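Putative metallopeptidase (PDB 3IEH) probably acts as a zinc-dependent hydrolase of the M14 metallocarboxypeptidase family. Local coordinates at residues Ala61-Leu66 with Leu97-Asn102; Ala178-Phe183 with Asp219-Asn224. All coordinates share one frame; numbering follows the deposited sequence.

Contact 1 (Ala61-Leu66 with Leu97-Asn102)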
loop_
_atom_site.group_PDB
_atom_site.type_symbol
_atom_site.label_atom_id
_atom_site.label_comp_id
_atom_site.label_asym_id
_atom_site.label_seq_id
_atom_site.Cartn_x
_atom_site.Cartn_y
_atom_site.Cartn_z
ATOM N N ALA A 61 20.635 -7.165 4.678
ATOM C CA ALA A 61 21.083 -8.049 5.754
ATOM C C ALA A 61 19.960 -8.273 6.773
ATOM O O ALA A 61 20.064 -7.928 7.951
ATOM C CB ALA A 61 22.377 -7.515 6.413
ATOM N N ALA A 62 18.886 -8.864 6.272
ATOM C CA ALA A 62 17.730 -9.212 7.059
ATOM C C ALA A 62 18.137 -10.201 8.131
ATOM O O ALA A 62 18.930 -11.094 7.868
ATOM C CB ALA A 62 16.675 -9.828 6.177
ATOM N N LYS A 63 17.584 -10.028 9.325
ATOM C CA LYS A 63 17.813 -10.945 10.440
ATOM C C LYS A 63 16.524 -11.698 10.829
ATOM O O LYS A 63 15.433 -11.142 10.879
ATOM C CB LYS A 63 18.493 -10.271 11.652
ATOM C CG LYS A 63 18.381 -8.765 11.811
ATOM C CD LYS A 63 19.452 -8.024 11.027
ATOM C CE LYS A 63 19.337 -6.502 11.187
ATOM N NZ LYS A 63 19.562 -6.125 12.629
ATOM N N SER A 64 16.659 -12.992 11.090
ATOM C CA SER A 64 15.479 -13.810 11.328
ATOM C C SER A 64 14.815 -13.469 12.691
ATOM O O SER A 64 13.639 -13.735 12.904
ATOM C CB SER A 64 15.819 -15.285 11.218
ATOM O OG SER A 64 16.355 -15.712 12.435
ATOM N N GLY A 65 15.564 -12.870 13.602
ATOM C CA GLY A 65 14.975 -12.435 14.864
ATOM C C GLY A 65 14.028 -11.263 14.725
ATOM O O GLY A 65 13.303 -10.970 15.647
ATOM N N LEU A 66 14.031 -10.588 13.584
ATOM C CA LEU A 66 13.162 -9.443 13.364
ATOM C C LEU A 66 11.992 -9.822 12.472
ATOM O O LEU A 66 12.074 -10.787 11.703
ATOM C CB LEU A 66 13.937 -8.287 12.741
ATOM C CG LEU A 66 15.086 -7.658 13.554
ATOM C CD1 LEU A 66 15.836 -6.586 12.716
ATOM C CD2 LEU A 66 14.608 -7.031 14.902
ATOM N N LEU A 97 16.099 2.189 11.779
ATOM C CA LEU A 97 14.836 1.433 11.625
ATOM C C LEU A 97 15.076 -0.070 11.358
ATOM O O LEU A 97 14.336 -0.929 11.867
ATOM C CB LEU A 97 13.976 2.027 10.500
ATOM C CG LEU A 97 12.610 1.406 10.140
ATOM C CD1 LEU A 97 11.677 1.344 11.305
ATOM C CD2 LEU A 97 11.951 2.201 9.002
ATOM N N PHE A 98 16.130 -0.377 10.603
ATOM C CA PHE A 98 16.407 -1.739 10.185
ATOM C C PHE A 98 16.971 -2.633 11.268
ATOM O O PHE A 98 17.232 -3.810 11.026
ATOM C CB PHE A 98 17.325 -1.737 8.974
ATOM C CG PHE A 98 16.816 -0.888 7.840
ATOM C CD1 PHE A 98 15.455 -0.864 7.523
ATOM C CD2 PHE A 98 17.685 -0.144 7.076
ATOM C CE1 PHE A 98 14.985 -0.086 6.492
ATOM C CE2 PHE A 98 17.215 0.631 6.025
ATOM C CZ PHE A 98 15.873 0.650 5.735
ATOM N N GLU A 99 17.161 -2.078 12.457
ATOM C CA GLU A 99 17.517 -2.877 13.593
ATOM C C GLU A 99 16.247 -3.381 14.311
ATOM O O GLU A 99 16.310 -4.316 15.097
ATOM C CB GLU A 99 18.435 -2.080 14.527
ATOM C CG GLU A 99 19.878 -1.924 13.983
ATOM C CD GLU A 99 20.540 -3.262 13.609
ATOM O OE1 GLU A 99 20.513 -4.208 14.428
ATOM O OE2 GLU A 99 21.081 -3.374 12.490
ATOM N N ARG A 100 15.104 -2.773 14.014
ATOM C CA ARG A 100 13.832 -3.141 14.626
ATOM C C ARG A 100 13.002 -4.063 13.692
ATOM O O ARG A 100 12.218 -4.904 14.163
ATOM C CB ARG A 100 13.022 -1.864 14.987
ATOM C CG ARG A 100 11.541 -2.133 15.417
ATOM C CD ARG A 100 10.535 -1.000 15.114
ATOM N NE ARG A 100 10.273 -0.105 16.249
ATOM C CZ ARG A 100 9.570 -0.422 17.344
ATOM N NH1 ARG A 100 9.065 -1.641 17.510
ATOM N NH2 ARG A 100 9.390 0.485 18.298
ATOM N N VAL A 101 13.168 -3.876 12.378
ATOM C CA VAL A 101 12.405 -4.581 11.348
ATOM C C VAL A 101 13.232 -4.849 10.082
ATOM O O VAL A 101 14.177 -4.120 9.759
ATOM C CB VAL A 101 11.177 -3.747 10.910
ATOM C CG1 VAL A 101 10.341 -3.367 12.108
ATOM C CG2 VAL A 101 11.613 -2.483 10.168
ATOM N N ASN A 102 12.854 -5.909 9.377
ATOM C CA ASN A 102 13.338 -6.187 8.044
ATOM C C ASN A 102 12.243 -5.627 7.116
ATOM O O ASN A 102 11.228 -6.305 6.873
ATOM C CB ASN A 102 13.469 -7.681 7.840
ATOM C CG ASN A 102 14.382 -8.359 8.877
ATOM O OD1 ASN A 102 15.383 -7.802 9.337
ATOM N ND2 ASN A 102 14.045 -9.583 9.218
#
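Asn-102 holds the type I beta turn Lys-63 to Leu-66 with its side-chain amide, where the loops leading into strands 68-73 and 102-106 meet. Its CB directs the chain toward 61-66, with CG anti to the carbonyl carbon (chi1 -57°). The first contact comes at CG: Asn-102 CG lies 3.8 Å from Ala-62 CB. OD1 accepts from the backbone: Lys-63 N to Asn-102 OD1 is 3.1 Å, with the donor above the carbonyl plane. Asn-102 ND2 gives the shorter bond, 2.7 Å to Lys-63 O and almost straight at 172°. That oxygen also accepts from Leu-66 N, closing the turn. The two donors reach it from opposite faces. ND2 also makes a weak hydrogen bond to Ser-68 OG, at the start of strand 68-73.

Leu-66 meets backbone oxygens with its methyls, while its CB and CD1 also lie against the Asn-102 amide. Leu-66 CD1 is 3.3 Å from Glu-99 O and 3.5 Å from Phe-98 O. CD2 reaches the carbonyl oxygens of both Glu-99 and Arg-100. The bent chain of Lys-63 passes Phe-98 O with its CE. It ends in a salt bridge, Lys-63 NZ to Glu-99 OE1 at 2.8 Å, from above the carboxylate plane.

Contact 2 (Ala178-Phe183 with Asp219-Asn224); sequences AYVYSF and DGLIFN
Ile-222 sits in a notch between Tyr-179 and Tyr-181, on one face of the parallel strand pair 179-183 and 221-223. The pair forms the outer edge of the mixed alpha/beta sheet, consistent with an M14 carboxypeptidase-like domain. Its CG1 is anti to the carbonyl carbon (chi1 -57°), and the Ile-222 chain runs alongside both tyrosines in the same direction. The tip, CD1 of Ile-222, lies over one face of the Tyr-181 ring as a CH-pi contact, 3.8 Å from the ring centroid. The same methyl meets Tyr-179 obliquely, with CD1 of Ile-222 4.0 Å from CD2 of Tyr-179. Lower down, CB and CG2 of Ile-222 both rest against CD2 of Tyr-181.

On the other face Val-180 lies beside Leu-221, and Ser-182 beside Phe-223. CG1 of Val-180 and CD1 of Leu-221 touch at 3.6 Å. Next along, the hydroxyl of Ser-182 lies at the edge of the Phe-223 ring, with Ser-182 OG 3.4 Å from CD1 of Phe-223; OG is hydrogen-bonded to Ser-193 OG.

Four backbone hydrogen bonds alternate between the strands. They start at Val-180 N to Gly-220 O (2.9 Å) and finish at Asn-224 N to Ser-182 O (2.8 Å). Gly-220 O also lies 3.4 Å from Tyr-179 CB. At the far end Asn-224 slides past Phe-183, and its OD1 accepts from Glu-184 N.

Strand 179-183 lies one place in from the edge and pairs antiparallel with strand 242-248, which carries the predicted active-site Glu-246. Tyr-179 touches Glu-246, and its OH bonds to Asp-172. Ile-212 of strand 211-212 adjoins Ile-222 and the two tyrosines, while helix 191-201 packs against the face of Val-180 and Leu-221.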
loop_
_atom_site.group_PDB
_atom_site.type_symbol
_atom_site.label_atom_id
_atom_site.label_comp_id
_atom_site.label_asym_id
_atom_site.label_seq_id
_atom_site.Cartn_x
_atom_site.Cartn_y
_atom_site.Cartn_z
ATOM N N ALA A 178 -12.439 8.135 6.545
ATOM C CA ALA A 178 -11.383 7.098 6.482
ATOM C C ALA A 178 -11.927 5.708 6.858
ATOM O O ALA A 178 -12.951 5.593 7.534
ATOM C CB ALA A 178 -10.221 7.462 7.405
ATOM N N TYR A 179 -11.244 4.658 6.413
ATOM C CA TYR A 179 -11.559 3.315 6.861
ATOM C C TYR A 179 -10.391 2.403 6.546
ATOM O O TYR A 179 -9.404 2.814 5.918
ATOM C CB TYR A 179 -12.901 2.796 6.288
ATOM C CG TYR A 179 -12.971 2.783 4.792
ATOM C CD1 TYR A 179 -13.253 3.966 4.073
ATOM C CD2 TYR A 179 -12.772 1.593 4.077
ATOM C CE1 TYR A 179 -13.320 3.965 2.680
ATOM C CE2 TYR A 179 -12.833 1.571 2.667
ATOM C CZ TYR A 179 -13.082 2.764 1.973
ATOM O OH TYR A 179 -13.147 2.748 0.593
ATOM N N VAL A 180 -10.471 1.178 7.050
ATOM C CA VAL A 180 -9.384 0.225 6.914
ATOM C C VAL A 180 -9.916 -1.202 6.824
ATOM O O VAL A 180 -10.806 -1.560 7.562
ATOM C CB VAL A 180 -8.392 0.330 8.110
ATOM C CG1 VAL A 180 -9.136 0.339 9.418
ATOM C CG2 VAL A 180 -7.414 -0.837 8.076
ATOM N N TYR A 181 -9.382 -1.976 5.880
ATOM C CA TYR A 181 -9.657 -3.397 5.738
ATOM C C TYR A 181 -8.554 -4.055 6.523
ATOM O O TYR A 181 -7.409 -3.755 6.268
ATOM C CB TYR A 181 -9.504 -3.879 4.272
ATOM C CG TYR A 181 -10.481 -3.303 3.255
ATOM C CD1 TYR A 181 -10.220 -2.100 2.600
ATOM C CD2 TYR A 181 -11.635 -3.981 2.919
ATOM C CE1 TYR A 181 -11.110 -1.577 1.665
ATOM C CE2 TYR A 181 -12.530 -3.468 2.000
ATOM C CZ TYR A 181 -12.269 -2.281 1.370
ATOM O OH TYR A 181 -13.182 -1.799 0.451
ATOM N N SER A 182 -8.865 -4.964 7.439
ATOM C CA SER A 182 -7.802 -5.683 8.178
ATOM C C SER A 182 -8.029 -7.189 8.167
ATOM O O SER A 182 -9.136 -7.659 7.884
ATOM C CB SER A 182 -7.641 -5.187 9.626
ATOM O OG SER A 182 -8.744 -5.560 10.429
ATOM N N PHE A 183 -6.940 -7.911 8.446
ATOM C CA PHE A 183 -6.907 -9.368 8.496
ATOM C C PHE A 183 -6.141 -9.778 9.739
ATOM O O PHE A 183 -4.974 -9.394 9.913
ATOM C CB PHE A 183 -6.220 -9.951 7.268
ATOM C CG PHE A 183 -6.908 -9.621 5.986
ATOM C CD1 PHE A 183 -6.640 -8.430 5.328
ATOM C CD2 PHE A 183 -7.853 -10.473 5.456
ATOM C CE1 PHE A 183 -7.272 -8.121 4.146
ATOM C CE2 PHE A 183 -8.515 -10.154 4.290
ATOM C CZ PHE A 183 -8.214 -8.981 3.633
ATOM N N ASP A 219 -17.733 1.259 12.051
ATOM C CA ASP A 219 -16.778 2.071 12.803
ATOM C C ASP A 219 -15.404 2.127 12.166
ATOM O O ASP A 219 -14.384 2.030 12.845
ATOM C CB ASP A 219 -16.693 1.581 14.246
ATOM C CG ASP A 219 -17.993 1.814 15.027
ATOM O OD1 ASP A 219 -18.804 2.685 14.635
ATOM O OD2 ASP A 219 -18.178 1.131 16.052
ATOM N N GLY A 220 -15.393 2.287 10.845
ATOM C CA GLY A 220 -14.159 2.418 10.095
ATOM C C GLY A 220 -13.414 1.134 9.786
ATOM O O GLY A 220 -12.298 1.181 9.248
ATOM N N LEU A 221 -14.037 -0.004 10.076
ATOM C CA LEU A 221 -13.352 -1.286 9.945
ATOM C C LEU A 221 -14.092 -2.255 9.052
ATOM O O LEU A 221 -15.300 -2.360 9.129
ATOM C CB LEU A 221 -13.210 -1.910 11.340
ATOM C CG LEU A 221 -12.101 -2.938 11.508
ATOM C CD1 LEU A 221 -10.760 -2.276 11.198
ATOM C CD2 LEU A 221 -12.119 -3.543 12.919
ATOM N N ILE A 222 -13.362 -2.909 8.162
ATOM C CA ILE A 222 -13.846 -4.066 7.400
ATOM C C ILE A 222 -12.856 -5.165 7.770
ATOM O O ILE A 222 -11.658 -5.050 7.497
ATOM C CB ILE A 222 -13.894 -3.809 5.890
ATOM C CG1 ILE A 222 -14.785 -2.588 5.581
ATOM C CG2 ILE A 222 -14.453 -5.016 5.161
ATOM C CD1 ILE A 222 -14.564 -1.993 4.170
ATOM N N PHE A 223 -13.353 -6.209 8.424
ATOM C CA PHE A 223 -12.531 -7.260 9.028
ATOM C C PHE A 223 -12.643 -8.613 8.332
ATOM O O PHE A 223 -13.750 -9.131 8.153
ATOM C CB PHE A 223 -12.991 -7.431 10.470
ATOM C CG PHE A 223 -12.121 -8.340 11.305
ATOM C CD1 PHE A 223 -10.787 -8.015 11.561
ATOM C CD2 PHE A 223 -12.657 -9.485 11.896
ATOM C CE1 PHE A 223 -9.990 -8.844 12.373
ATOM C CE2 PHE A 223 -11.878 -10.317 12.696
ATOM C CZ PHE A 223 -10.538 -9.995 12.946
ATOM N N ASN A 224 -11.486 -9.177 7.974
ATOM C CA ASN A 224 -11.368 -10.500 7.356
ATOM C C ASN A 224 -12.291 -10.700 6.147
ATOM O O ASN A 224 -12.998 -11.698 6.008
ATOM C CB ASN A 224 -11.530 -11.619 8.417
ATOM C CG ASN A 224 -10.355 -11.664 9.414
ATOM O OD1 ASN A 224 -9.271 -11.163 9.132
ATOM N ND2 ASN A 224 -10.579 -12.251 10.584
#

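Contact 1 and contact 2 lie in one chain, with centres 28 Å apart and nearest atoms about 17 Å apart. They do not touch. They follow in series: 61-66 and 97-102 close before 178-183 and 219-224 begin. The mixed sheet connects them. Contact 1 joins loops at the ends of adjacent strands 68-73 and 102-106, whereas contact 2 pairs strand 179-183 with edge strand 221-223. Strands 165-172 and 242-248 lie between these pairs and carry zinc ligand His-170 and the predicted active-site Glu-246. Contact 2 thus lies near the zinc site and beside the predicted active-site residue, while contact 1 lies away from both.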